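PDB 2BJF: bile salt hydrolase/transferase from Clostridium perfringens, which hydrolyses the amide bond of glycine- and taurine-conjugated bile salts to release free bile acids, and also acts as a bile acid amine N-acyltransferase. Local coordinates for residues L106-V109 with L110-S114; G70-E73 with K74-C78; D222-P225 with A226-F229; N175-F179 with D180-A184; E23-F26 with N27-I30. All coordinates share one frame; numbering follows the deposited sequence.

Contact 1: L106-V109 with L110-S114; sequences LLWV and LANFS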
loop_
_atom_site.group_PDB
_atom_site.type_symbol
_atom_site.label_atom_id
_atom_site.label_comp_id
_atom_site.label_asym_id
_atom_site.label_seq_id
_atom_site.Cartn_x
_atom_site.Cartn_y
_atom_site.Cartn_z
ATOM N N LEU A 106 17.338 -31.891 6.243
ATOM C CA LEU A 106 16.581 -32.211 5.036
ATOM C C LEU A 106 16.790 -33.670 4.621
ATOM O O LEU A 106 15.823 -34.394 4.369
ATOM C CB LEU A 106 16.945 -31.252 3.898
ATOM C CG LEU A 106 15.853 -30.981 2.857
ATOM C CD1 LEU A 106 16.078 -29.642 2.188
ATOM C CD2 LEU A 106 15.764 -32.086 1.814
ATOM N N LEU A 107 18.051 -34.096 4.568
ATOM C CA LEU A 107 18.383 -35.481 4.239
ATOM C C LEU A 107 17.839 -36.462 5.282
ATOM O O LEU A 107 17.380 -37.547 4.929
ATOM C CB LEU A 107 19.899 -35.652 4.067
ATOM C CG LEU A 107 20.441 -37.042 3.706
ATOM C CD1 LEU A 107 19.836 -37.571 2.406
ATOM C CD2 LEU A 107 21.959 -37.014 3.621
ATOM N N TRP A 108 17.882 -36.071 6.556
ATOM C CA TRP A 108 17.352 -36.901 7.644
ATOM C C TRP A 108 15.860 -37.191 7.455
ATOM O O TRP A 108 15.405 -38.313 7.689
ATOM C CB TRP A 108 17.615 -36.242 9.005
ATOM C CG TRP A 108 16.984 -36.949 10.174
ATOM C CD1 TRP A 108 17.490 -38.017 10.859
ATOM C CD2 TRP A 108 15.732 -36.631 10.797
ATOM N NE1 TRP A 108 16.631 -38.385 11.867
ATOM C CE2 TRP A 108 15.542 -37.552 11.851
ATOM C CE3 TRP A 108 14.749 -35.658 10.564
ATOM C CZ2 TRP A 108 14.411 -37.530 12.675
ATOM C CZ3 TRP A 108 13.620 -35.636 11.382
ATOM C CH2 TRP A 108 13.464 -36.568 12.425
ATOM N N VAL A 109 15.109 -36.178 7.021
ATOM C CA VAL A 109 13.681 -36.332 6.745
ATOM C C VAL A 109 13.444 -37.296 5.579
ATOM O O VAL A 109 12.675 -38.251 5.702
ATOM C CB VAL A 109 13.002 -34.964 6.455
ATOM C CG1 VAL A 109 11.572 -35.154 5.954
ATOM C CG2 VAL A 109 13.012 -34.090 7.699
ATOM N N LEU A 110 14.121 -37.047 4.461
ATOM C CA LEU A 110 13.877 -37.790 3.227
ATOM C C LEU A 110 14.400 -39.221 3.260
ATOM O O LEU A 110 13.777 -40.121 2.698
ATOM C CB LEU A 110 14.467 -37.051 2.024
ATOM C CG LEU A 110 13.901 -35.662 1.715
ATOM C CD1 LEU A 110 14.564 -35.120 0.469
ATOM C CD2 LEU A 110 12.384 -35.696 1.550
ATOM N N ALA A 111 15.540 -39.424 3.912
ATOM C CA ALA A 111 16.169 -40.742 3.954
ATOM C C ALA A 111 15.423 -41.730 4.845
ATOM O O ALA A 111 15.497 -42.939 4.625
ATOM C CB ALA A 111 17.621 -40.627 4.394
ATOM N N ASN A 112 14.703 -41.218 5.840
ATOM C CA ASN A 112 14.164 -42.062 6.909
ATOM C C ASN A 112 12.656 -42.317 6.903
ATOM O O ASN A 112 12.203 -43.353 7.396
ATOM C CB ASN A 112 14.583 -41.509 8.276
ATOM C CG ASN A 112 16.061 -41.701 8.557
ATOM O OD1 ASN A 112 16.560 -42.828 8.582
ATOM N ND2 ASN A 112 16.767 -40.601 8.783
ATOM N N PHE A 113 11.885 -41.378 6.360
ATOM C CA PHE A 113 10.429 -41.410 6.515
ATOM C C PHE A 113 9.674 -41.406 5.188
ATOM O O PHE A 113 10.174 -40.903 4.181
ATOM C CB PHE A 113 9.974 -40.252 7.413
ATOM C CG PHE A 113 10.781 -40.121 8.677
ATOM C CD1 PHE A 113 10.616 -41.029 9.719
ATOM C CD2 PHE A 113 11.721 -39.104 8.817
ATOM C CE1 PHE A 113 11.369 -40.921 10.886
ATOM C CE2 PHE A 113 12.477 -38.985 9.981
ATOM C CZ PHE A 113 12.301 -39.897 11.017
ATOM N N SER A 114 8.469 -41.972 5.201
ATOM C CA SER A 114 7.674 -42.147 3.984
ATOM C C SER A 114 6.490 -41.184 3.868
ATOM O O SER A 114 5.896 -41.058 2.795
ATOM C CB SER A 114 7.180 -43.593 3.878
ATOM O OG SER A 114 6.276 -43.899 4.925
#

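Contact 2: G70-E73 with K74-C78; sequences GMNE and KGLGC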
loop_
_atom_site.group_PDB
_atom_site.type_symbol
_atom_site.label_atom_id
_atom_site.label_comp_id
_atom_site.label_asym_id
_atom_site.label_seq_id
_atom_site.Cartn_x
_atom_site.Cartn_y
_atom_site.Cartn_z
ATOM N N GLY A 70 14.294 -31.420 -1.939
ATOM C CA GLY A 70 14.267 -32.734 -2.562
ATOM C C GLY A 70 13.075 -33.577 -2.166
ATOM O O GLY A 70 12.199 -33.133 -1.422
ATOM N N MET A 71 13.049 -34.801 -2.679
ATOM C CA MET A 71 12.004 -35.758 -2.349
ATOM C C MET A 71 12.591 -37.158 -2.251
ATOM O O MET A 71 13.727 -37.392 -2.672
ATOM C CB MET A 71 10.900 -35.735 -3.409
ATOM C CG MET A 71 11.372 -36.159 -4.785
ATOM S SD MET A 71 10.089 -36.103 -6.036
ATOM C CE MET A 71 11.116 -35.699 -7.434
ATOM N N ASN A 72 11.817 -38.083 -1.692
ATOM C CA ASN A 72 12.185 -39.494 -1.744
ATOM C C ASN A 72 11.250 -40.316 -2.639
ATOM O O ASN A 72 10.269 -39.796 -3.180
ATOM C CB ASN A 72 12.338 -40.097 -0.334
ATOM C CG ASN A 72 11.026 -40.187 0.433
ATOM O OD1 ASN A 72 9.943 -40.282 -0.145
ATOM N ND2 ASN A 72 11.129 -40.179 1.758
ATOM N N GLU A 73 11.572 -41.600 -2.784
ATOM C CA GLU A 73 10.824 -42.527 -3.639
ATOM C C GLU A 73 9.381 -42.775 -3.191
ATOM O O GLU A 73 8.579 -43.326 -3.949
ATOM C CB GLU A 73 11.564 -43.863 -3.713
ATOM C CG GLU A 73 11.817 -44.491 -2.349
ATOM C CD GLU A 73 12.365 -45.893 -2.450
ATOM O OE1 GLU A 73 11.602 -46.806 -2.828
ATOM O OE2 GLU A 73 13.559 -46.079 -2.139
ATOM N N LYS A 74 9.064 -42.382 -1.958
ATOM C CA LYS A 74 7.738 -42.616 -1.382
ATOM C C LYS A 74 6.797 -41.428 -1.580
ATOM O O LYS A 74 5.618 -41.494 -1.222
ATOM C CB LYS A 74 7.847 -42.959 0.111
ATOM C CG LYS A 74 8.764 -44.142 0.446
ATOM C CD LYS A 74 8.369 -45.438 -0.268
ATOM C CE LYS A 74 7.102 -46.049 0.307
ATOM N NZ LYS A 74 6.797 -47.362 -0.325
ATOM N N GLY A 75 7.323 -40.348 -2.149
ATOM C CA GLY A 75 6.523 -39.156 -2.415
ATOM C C GLY A 75 6.533 -38.140 -1.289
ATOM O O GLY A 75 5.659 -37.271 -1.226
ATOM N N LEU A 76 7.518 -38.245 -0.400
ATOM C CA LEU A 76 7.731 -37.237 0.635
ATOM C C LEU A 76 8.699 -36.176 0.122
ATOM O O LEU A 76 9.756 -36.505 -0.412
ATOM C CB LEU A 76 8.270 -37.875 1.922
ATOM C CG LEU A 76 8.462 -36.969 3.144
ATOM C CD1 LEU A 76 7.127 -36.438 3.657
ATOM C CD2 LEU A 76 9.205 -37.715 4.245
ATOM N N GLY A 77 8.328 -34.908 0.283
ATOM C CA GLY A 77 9.164 -33.793 -0.156
ATOM C C GLY A 77 9.542 -32.873 0.987
ATOM O O GLY A 77 8.790 -32.728 1.949
ATOM N N CYS A 78 10.716 -32.255 0.881
ATOM C CA CYS A 78 11.181 -31.302 1.888
ATOM C C CYS A 78 12.019 -30.202 1.255
ATOM O O CYS A 78 12.836 -30.465 0.371
ATOM C CB CYS A 78 11.983 -32.012 2.985
ATOM S SG CYS A 78 12.475 -30.935 4.362
#

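Contact 3: D222-P225 with A226-F229; sequences DFTP and ASRF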
loop_
_atom_site.group_PDB
_atom_site.type_symbol
_atom_site.label_atom_id
_atom_site.label_comp_id
_atom_site.label_asym_id
_atom_site.label_seq_id
_atom_site.Cartn_x
_atom_site.Cartn_y
_atom_site.Cartn_z
ATOM N N ASP A 222 6.304 -5.571 -3.116
ATOM C CA ASP A 222 7.740 -5.656 -2.874
ATOM C C ASP A 222 8.194 -7.110 -2.723
ATOM O O ASP A 222 7.394 -8.042 -2.860
ATOM C CB ASP A 222 8.109 -4.858 -1.629
ATOM C CG ASP A 222 7.424 -5.382 -0.394
ATOM O OD1 ASP A 222 6.235 -5.059 -0.184
ATOM O OD2 ASP A 222 8.073 -6.134 0.356
ATOM N N PHE A 223 9.478 -7.295 -2.427
ATOM C CA PHE A 223 10.075 -8.628 -2.401
ATOM C C PHE A 223 10.440 -9.125 -0.999
ATOM O O PHE A 223 11.167 -10.113 -0.864
ATOM C CB PHE A 223 11.289 -8.685 -3.339
ATOM C CG PHE A 223 10.962 -8.369 -4.773
ATOM C CD1 PHE A 223 10.506 -9.366 -5.630
ATOM C CD2 PHE A 223 11.104 -7.073 -5.265
ATOM C CE1 PHE A 223 10.193 -9.079 -6.958
ATOM C CE2 PHE A 223 10.795 -6.776 -6.593
ATOM C CZ PHE A 223 10.342 -7.781 -7.440
ATOM N N THR A 224 9.931 -8.459 0.040
ATOM C CA THR A 224 10.132 -8.947 1.410
ATOM C C THR A 224 9.406 -10.278 1.604
ATOM O O THR A 224 8.432 -10.562 0.899
ATOM C CB THR A 224 9.652 -7.950 2.495
ATOM O OG1 THR A 224 8.246 -7.713 2.351
ATOM C CG2 THR A 224 10.428 -6.642 2.426
ATOM N N PRO A 225 9.886 -11.109 2.549
ATOM C CA PRO A 225 9.232 -12.391 2.824
ATOM C C PRO A 225 7.736 -12.274 3.140
ATOM O O PRO A 225 6.949 -13.080 2.642
ATOM C CB PRO A 225 10.007 -12.927 4.029
ATOM C CG PRO A 225 11.349 -12.288 3.926
ATOM C CD PRO A 225 11.085 -10.913 3.387
ATOM N N ALA A 226 7.351 -11.282 3.943
ATOM C CA ALA A 226 5.942 -11.097 4.306
ATOM C C ALA A 226 5.066 -10.771 3.093
ATOM O O ALA A 226 3.985 -11.340 2.929
ATOM C CB ALA A 226 5.797 -10.029 5.385
ATOM N N SER A 227 5.543 -9.869 2.239
ATOM C CA SER A 227 4.800 -9.486 1.038
ATOM C C SER A 227 4.680 -10.639 0.045
ATOM O O SER A 227 3.617 -10.845 -0.550
ATOM C CB SER A 227 5.439 -8.268 0.378
ATOM O OG SER A 227 5.329 -7.140 1.228
ATOM N N ARG A 228 5.765 -11.393 -0.119
ATOM C CA ARG A 228 5.757 -12.560 -0.999
ATOM C C ARG A 228 4.813 -13.649 -0.493
ATOM O O ARG A 228 4.125 -14.289 -1.289
ATOM C CB ARG A 228 7.175 -13.100 -1.211
ATOM C CG ARG A 228 8.048 -12.175 -2.048
ATOM C CD ARG A 228 9.396 -12.794 -2.389
ATOM N NE ARG A 228 10.341 -12.766 -1.271
ATOM C CZ ARG A 228 10.581 -13.789 -0.454
ATOM N NH1 ARG A 228 9.934 -14.939 -0.606
ATOM N NH2 ARG A 228 11.467 -13.659 0.526
ATOM N N PHE A 229 4.771 -13.839 0.827
ATOM C CA PHE A 229 3.858 -14.806 1.450
ATOM C C PHE A 229 2.407 -14.477 1.100
ATOM O O PHE A 229 1.651 -15.355 0.683
ATOM C CB PHE A 229 4.057 -14.837 2.972
ATOM C CG PHE A 229 3.369 -15.990 3.663
ATOM C CD1 PHE A 229 4.097 -17.098 4.085
ATOM C CD2 PHE A 229 1.997 -15.956 3.918
ATOM C CE1 PHE A 229 3.469 -18.165 4.733
ATOM C CE2 PHE A 229 1.360 -17.015 4.563
ATOM C CZ PHE A 229 2.098 -18.122 4.973
#

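Contact 4: N175-F179 with D180-A184; sequences NSPTF and DWHVA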
loop_
_atom_site.group_PDB
_atom_site.type_symbol
_atom_site.label_atom_id
_atom_site.label_comp_id
_atom_site.label_asym_id
_atom_site.label_seq_id
_atom_site.Cartn_x
_atom_site.Cartn_y
_atom_site.Cartn_z
ATOM N N ASN A 175 10.011 -16.715 4.289
ATOM C CA ASN A 175 11.089 -16.568 5.256
ATOM C C ASN A 175 10.554 -15.939 6.547
ATOM O O ASN A 175 9.380 -16.128 6.874
ATOM C CB ASN A 175 12.240 -15.771 4.630
ATOM C CG ASN A 175 12.646 -16.308 3.258
ATOM O OD1 ASN A 175 12.306 -15.728 2.225
ATOM N ND2 ASN A 175 13.352 -17.433 3.245
ATOM N N SER A 176 11.396 -15.214 7.282
ATOM C CA SER A 176 10.998 -14.618 8.566
ATOM C C SER A 176 9.918 -13.538 8.396
ATOM O O SER A 176 9.870 -12.883 7.355
ATOM C CB SER A 176 12.221 -14.061 9.298
ATOM O OG SER A 176 13.111 -15.109 9.647
ATOM N N PRO A 177 9.049 -13.340 9.414
ATOM C CA PRO A 177 8.979 -13.954 10.749
ATOM C C PRO A 177 8.435 -15.387 10.780
ATOM O O PRO A 177 8.367 -16.058 9.746
ATOM C CB PRO A 177 8.031 -13.019 11.524
ATOM C CG PRO A 177 7.692 -11.903 10.613
ATOM C CD PRO A 177 7.975 -12.351 9.229
ATOM N N THR A 178 8.056 -15.841 11.974
ATOM C CA THR A 178 7.564 -17.203 12.189
ATOM C C THR A 178 6.271 -17.477 11.420
ATOM O O THR A 178 5.565 -16.546 11.015
ATOM C CB THR A 178 7.346 -17.494 13.689
ATOM O OG1 THR A 178 6.378 -16.579 14.219
ATOM C CG2 THR A 178 8.655 -17.360 14.464
ATOM N N PHE A 179 5.966 -18.759 11.226
ATOM C CA PHE A 179 4.825 -19.171 10.404
ATOM C C PHE A 179 3.490 -18.644 10.930
ATOM O O PHE A 179 2.649 -18.186 10.153
ATOM C CB PHE A 179 4.788 -20.697 10.247
ATOM C CG PHE A 179 3.724 -21.184 9.299
ATOM C CD1 PHE A 179 3.815 -20.923 7.932
ATOM C CD2 PHE A 179 2.632 -21.904 9.770
ATOM C CE1 PHE A 179 2.832 -21.371 7.054
ATOM C CE2 PHE A 179 1.647 -22.362 8.900
ATOM C CZ PHE A 179 1.745 -22.090 7.540
ATOM N N ASP A 180 3.311 -18.695 12.248
ATOM C CA ASP A 180 2.091 -18.193 12.878
ATOM C C ASP A 180 1.892 -16.693 12.656
ATOM O O ASP A 180 0.754 -16.222 12.587
ATOM C CB ASP A 180 2.056 -18.535 14.374
ATOM C CG ASP A 180 3.258 -18.003 15.130
ATOM O OD1 ASP A 180 4.397 -18.351 14.765
ATOM O OD2 ASP A 180 3.062 -17.245 16.102
ATOM N N TRP A 181 2.996 -15.953 12.533
ATOM C CA TRP A 181 2.932 -14.520 12.232
ATOM C C TRP A 181 2.335 -14.281 10.844
ATOM O O TRP A 181 1.459 -13.430 10.679
ATOM C CB TRP A 181 4.313 -13.854 12.347
ATOM C CG TRP A 181 4.255 -12.354 12.210
ATOM C CD1 TRP A 181 4.231 -11.439 13.223
ATOM C CD2 TRP A 181 4.193 -11.602 10.989
ATOM N NE1 TRP A 181 4.155 -10.165 12.711
ATOM C CE2 TRP A 181 4.135 -10.236 11.342
ATOM C CE3 TRP A 181 4.188 -11.951 9.629
ATOM C CZ2 TRP A 181 4.068 -9.215 10.388
ATOM C CZ3 TRP A 181 4.122 -10.935 8.679
ATOM C CH2 TRP A 181 4.063 -9.584 9.064
ATOM N N HIS A 182 2.815 -15.034 9.856
ATOM C CA HIS A 182 2.334 -14.902 8.480
ATOM C C HIS A 182 0.862 -15.287 8.361
ATOM O O HIS A 182 0.096 -14.615 7.670
ATOM C CB HIS A 182 3.180 -15.744 7.522
ATOM C CG HIS A 182 4.577 -15.237 7.341
ATOM N ND1 HIS A 182 4.881 -14.158 6.538
ATOM C CD2 HIS A 182 5.754 -15.666 7.856
ATOM C CE1 HIS A 182 6.184 -13.944 6.567
ATOM N NE2 HIS A 182 6.738 -14.846 7.357
ATOM N N VAL A 183 0.474 -16.364 9.042
ATOM C CA VAL A 183 -0.917 -16.824 9.038
ATOM C C VAL A 183 -1.853 -15.744 9.597
ATOM O O VAL A 183 -2.932 -15.508 9.047
ATOM C CB VAL A 183 -1.082 -18.167 9.801
ATOM C CG1 VAL A 183 -2.550 -18.564 9.908
ATOM C CG2 VAL A 183 -0.298 -19.269 9.105
ATOM N N ALA A 184 -1.426 -15.083 10.671
ATOM C CA ALA A 184 -2.186 -13.973 11.244
ATOM C C ALA A 184 -2.203 -12.758 10.310
ATOM O O ALA A 184 -3.200 -12.034 10.247
ATOM C CB ALA A 184 -1.639 -13.592 12.615
#

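Contact 5: E23-F26 with N27-I30; sequences EYSF and NQSI. With DXC ((3alpha,5beta,12alpha)-3,12-dihydroxycholan-24-oic acid), chain B.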
loop_
_atom_site.group_PDB
_atom_site.type_symbol
_atom_site.label_atom_id
_atom_site.label_comp_id
_atom_site.label_asym_id
_atom_site.label_seq_id
_atom_site.Cartn_x
_atom_site.Cartn_y
_atom_site.Cartn_z
ATOM N N GLU A 23 22.017 -14.623 -3.415
ATOM C CA GLU A 23 22.892 -13.766 -4.220
ATOM C C GLU A 23 24.196 -14.467 -4.624
ATOM O O GLU A 23 25.113 -13.839 -5.165
ATOM C CB GLU A 23 23.179 -12.445 -3.483
ATOM C CG GLU A 23 24.151 -12.543 -2.295
ATOM C CD GLU A 23 23.485 -12.914 -0.974
ATOM O OE1 GLU A 23 22.547 -13.740 -0.962
ATOM O OE2 GLU A 23 23.923 -12.383 0.069
ATOM N N TYR A 24 24.258 -15.773 -4.372
ATOM C CA TYR A 24 25.473 -16.558 -4.583
ATOM C C TYR A 24 25.175 -17.933 -5.182
ATOM O O TYR A 24 24.023 -18.367 -5.223
ATOM C CB TYR A 24 26.231 -16.714 -3.254
ATOM C CG TYR A 24 25.427 -17.383 -2.153
ATOM C CD1 TYR A 24 25.478 -18.765 -1.966
ATOM C CD2 TYR A 24 24.616 -16.634 -1.298
ATOM C CE1 TYR A 24 24.741 -19.384 -0.961
ATOM C CE2 TYR A 24 23.874 -17.244 -0.289
ATOM C CZ TYR A 24 23.943 -18.619 -0.127
ATOM O OH TYR A 24 23.216 -19.232 0.870
ATOM N N SER A 25 26.223 -18.604 -5.653
ATOM C CA SER A 25 26.138 -20.002 -6.057
ATOM C C SER A 25 26.615 -20.878 -4.907
ATOM O O SER A 25 27.594 -20.542 -4.237
ATOM C CB SER A 25 26.997 -20.253 -7.299
ATOM O OG SER A 25 27.172 -21.641 -7.536
ATOM N N PHE A 26 25.924 -21.990 -4.673
ATOM C CA PHE A 26 26.379 -22.961 -3.675
ATOM C C PHE A 26 26.903 -24.259 -4.297
ATOM O O PHE A 26 26.756 -25.341 -3.726
ATOM C CB PHE A 26 25.332 -23.198 -2.562
ATOM C CG PHE A 26 24.022 -23.785 -3.031
ATOM C CD1 PHE A 26 23.731 -25.129 -2.811
ATOM C CD2 PHE A 26 23.058 -22.987 -3.641
ATOM C CE1 PHE A 26 22.513 -25.676 -3.215
ATOM C CE2 PHE A 26 21.839 -23.524 -4.056
ATOM C CZ PHE A 26 21.565 -24.871 -3.840
ATOM N N ASN A 27 27.544 -24.121 -5.460
ATOM C CA ASN A 27 28.077 -25.256 -6.224
ATOM C C ASN A 27 27.052 -26.380 -6.358
ATOM O O ASN A 27 27.368 -27.559 -6.172
ATOM C CB ASN A 27 29.379 -25.777 -5.601
ATOM C CG ASN A 27 30.502 -24.757 -5.645
ATOM O OD1 ASN A 27 30.622 -23.980 -6.594
ATOM N ND2 ASN A 27 31.342 -24.764 -4.616
ATOM N N GLN A 28 25.821 -25.993 -6.677
ATOM C CA GLN A 28 24.700 -26.923 -6.685
ATOM C C GLN A 28 24.695 -27.869 -7.878
ATOM O O GLN A 28 25.144 -27.526 -8.975
ATOM C CB GLN A 28 23.358 -26.185 -6.595
ATOM C CG GLN A 28 23.088 -25.170 -7.702
ATOM C CD GLN A 28 23.440 -23.747 -7.308
ATOM O OE1 GLN A 28 24.507 -23.482 -6.752
ATOM N NE2 GLN A 28 22.536 -22.817 -7.602
ATOM N N SER A 29 24.189 -29.071 -7.628
ATOM C CA SER A 29 23.856 -30.029 -8.667
ATOM C C SER A 29 22.613 -30.772 -8.198
ATOM O O SER A 29 22.229 -30.673 -7.028
ATOM C CB SER A 29 25.014 -31.004 -8.903
ATOM O OG SER A 29 25.265 -31.791 -7.752
ATOM N N ILE A 30 21.973 -31.492 -9.110
ATOM C CA ILE A 30 20.856 -32.345 -8.738
ATOM C C ILE A 30 21.441 -33.695 -8.327
ATOM O O ILE A 30 22.106 -34.365 -9.123
ATOM C CB ILE A 30 19.810 -32.487 -9.873
ATOM C CG1 ILE A 30 19.250 -31.117 -10.280
ATOM C CG2 ILE A 30 18.663 -33.383 -9.428
ATOM C CD1 ILE A 30 20.096 -30.357 -11.296
HETATM C C1 DXC B . 28.282 -22.671 4.712
HETATM C C2 DXC B . 27.374 -23.706 5.375
HETATM C C3 DXC B . 27.413 -25.083 4.687
HETATM C C4 DXC B . 27.188 -25.027 3.165
HETATM C C5 DXC B . 28.101 -23.964 2.552
HETATM C C6 DXC B . 27.998 -22.590 3.215
HETATM C C7 DXC B . 26.441 -26.034 5.400
HETATM C C8 DXC B . 24.969 -25.784 5.064
HETATM C C9 DXC B . 24.688 -25.626 3.568
HETATM C C10 DXC B . 25.702 -24.695 2.870
HETATM C C11 DXC B . 23.300 -25.020 3.333
HETATM C C12 DXC B . 22.904 -24.871 1.862
HETATM C C13 DXC B . 23.937 -23.995 1.135
HETATM C C14 DXC B . 25.369 -24.500 1.376
HETATM C C15 DXC B . 22.087 -25.623 4.043
HETATM C C16 DXC B . 20.907 -25.065 3.239
HETATM C C17 DXC B . 21.503 -24.271 2.063
HETATM C C18 DXC B . 27.571 -26.365 2.532
HETATM C C19 DXC B . 20.522 -24.154 0.875
HETATM O O1 DXC B . 23.829 -22.619 1.530
HETATM O O2 DXC B . 28.052 -21.388 5.307
HETATM C C20 DXC B . 22.821 -26.235 1.152
HETATM C C21 DXC B . 19.277 -23.340 1.251
HETATM C C22 DXC B . 19.606 -21.906 1.680
HETATM C C23 DXC B . 18.434 -20.966 1.508
HETATM O O3 DXC B . 17.408 -21.356 0.912
HETATM O O4 DXC B . 18.545 -19.813 1.977
HETATM C C24 DXC B . 21.132 -23.585 -0.409
HETATM O O HOH W 1 22.894 -20.105 -7.191
#

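Contact 1: L106-V109 with L110-S114
Phe113 folds back at the C-terminal end of helix 105-112 and brings the edge of its ring against the indole of Trp108. Its CG points away from its own carbonyl carbon (chi1 -48°), which starts the ring back along the helix. CB lies 3.8 Å from Val109 O, and CD2 passes the same oxygen at 3.4 Å. Further out, CE2 comes within 3.6 Å of Trp108 CH2, over one face of the indole but toward its rim, and CZ meets Trp108 CZ2 at the same range. The result is a T-shaped pair: the planes stand 73° apart, with the six-membered ring of Trp108 offering its face. Val109 O also takes the backbone N-H of Phe113. One residue earlier, Asn112 ND2 donates to Trp108 O at 2.9 Å, in the carbonyl plane and on a lone pair. Round the helix, Leu106 and Leu110 run side by side, with Leu106 CD2 3.5 Å from Leu110 CD1. The two leucines pack on Cys78 of strand 77-82, Leu106 and Leu107 also touch Phe67 of strand 64-67, and Trp108 and Phe113 lean on helix 116-123, so the helix is held between a second helix and the strands.

Contact 2: G70-E73 with K74-C78
Asn72 turns its side chain in over the hairpin bend, where OD1 takes two backbone N-H groups: Lys74 N at 2.9 Å and Leu76 N at 3.2 Å. CG stands between the backbone N and the carbonyl carbon (chi1 68°), which swings the amide over the loop. The donors reach OD1 from opposite faces of the amide plane, each well out of it, so neither sits on a lone pair. ND2 is spent outside the turn, on Leu110 O of helix 105-112, with a weaker bond to Phe113 O; gripped at both polar atoms, the amide can hardly rotate. Leu76 CB lies 3.6 Å from Asn72 OD1, and the Leu76 side chain packs on helix 116-123. The loop joining strands 70-72 and 77-82 is a type I turn with a G1 beta bulge: Gly75 N donates to Asn72 O, Asn72 N to Leu76 O at 2.9 Å, and Gly75 takes a left-handed backbone conformation with positive phi. Beyond it, Gly70 and Cys78 form an antiparallel hydrogen-bonded pair. Met71 and Gly77 make a non-hydrogen-bonded pair, only 4.1 Å between their CA atoms, with Met71 CB against Leu76 O at 3.3 Å. At the exposed turn, Lys74 curls at chi2 and chi3 alongside Glu73, whose carboxylate is in a salt bridge with Arg35 and accepts from Ala53 N.

Contact 3: D222-P225 with A226-F229
Arg228 doubles back over the start of helix 225-243, where Thr224 is the N-cap residue, and gives NE to Phe223 O at 2.8 Å. The oxygen lies in the guanidinium plane, though NE sits well above the carbonyl plane. One face of the guanidinium rests on Pro225 CA, 3.4 Å from NH2, and the bend at chi3 (-77°) lays it there. The capping bond from Ser227 N to Thr224 OG1 is weak, at 3.5 Å. A carboxylate braces the N-cap residue: Asp222 OD2 accepts from Thr224 OG1 and, closing an Asx turn, from Thr224 N. Further out, Arg228 NH1 bonds Cys2 O and NH2 bonds Asn175 OD1, tying the helix start to the nucleophile's backbone and the taurine pocket. A second subunit packs on Asp222 through Pro225. On the other oxygen of the Asp222 carboxylate, Ser227 OG donates to OD1 at 2.7 Å, on the syn side.

Contact 4: N175-F179 with D180-A184
Pro177 lays its CG over the indole of Trp181, 3.5 Å from CD2 and above one face, a CH-pi contact on the dense side. The peptide bond before Pro177 is cis, and the same proline puts CD 3.4 Å from His182 NE2. His182 turns its CG away from the carbonyl carbon (chi1 -69°), which sends the imidazole back to the loop, where NE2 donates to Asn175 O at 3.0 Å, tilted out of the ring plane. Phe229 of helix 225-243 stacks on the His182 ring, while Trp181 stacks on Trp181 of a third subunit. Along the helix, Val183 CG2 sits over one face of the Phe179 ring, 3.7 Å from CE2. The outer side faces solvent. Asp180 is exposed, and its OD1 takes the hydroxyl of Thr178 OG1 at 2.7 Å from above the carboxylate plane; both side chains also bond glycerol. Thr178 holds the N-cap position, but its side chain makes no capping bond. At the loop's other end, Asn175 touches the bound taurine, its ND2 bonded to Asn82 O and its OD1 to Cys2 N, the N-terminal amino group of the nucleophile: an arrangement that belongs to the active site of an Ntn hydrolase.

Contact 5: E23-F26 with N27-I30
Gln28 folds its side chain back over the phenyl ring of Phe26, which deoxycholate covers on the opposite face. The amide and ring planes are 21° apart and stacked, with Gln28 CD 3.6 Å from Phe26 CE2. Gln28 CB also lies over that face, toward the rim, 3.5 Å from Phe26 CZ, a CH-pi contact. A sharp bend at chi2 (-96°) carries the amide back to the backbone of the residues before it: OE1 accepts from Phe26 N at 2.9 Å, and NE2 donates to a water that in turn bonds Tyr24 O. These two bonds fix which way round the amide sits and hold it flat on the ring. On the ligand side, the methyl carbon C24 of deoxycholate stands over the centre of the ring, 3.7 Å from Phe26 CZ, so Phe26 is sandwiched between glutamine and steroid. Tyr24, also of the bile acid pocket, brings OH to 3.5 Å from the ligand hydroxyl O1. Asn27, exposed at the corner, takes positive phi, and its N-H goes to Ser25 OG at 3.3 Å, an ST turn. The corner leads from strand 14-22 into strand 29-33: Phe26 touches Ala68, Asn27 O takes the hydroxyl of Thr59 on strand 54-61, and Ser29 and Ile30 then enter the sheet through backbone bonds with Gly58 and Tyr317 on two neighbouring strands.

Contacts 1 and 2 touch: the helix end packs on the hairpin in a buried region that no other subunit reaches. Contact 1 is largely apolar and aromatic, whereas contact 2 depends on backbone bonds and one asparagine. Contacts 3 and 4 also touch, about 11 Å between centres; each is a loop running into a helix, both meet the third subunit, and both border the taurine site. Contact 3, wholly buried, relies on a carboxylate and a guanidinium, while contact 4 grades from aromatic packing to an exposed outer side. Contact 5 stands apart, partly buried, reaching the same sheet as contact 2 and lending an aromatic face to the bile acid.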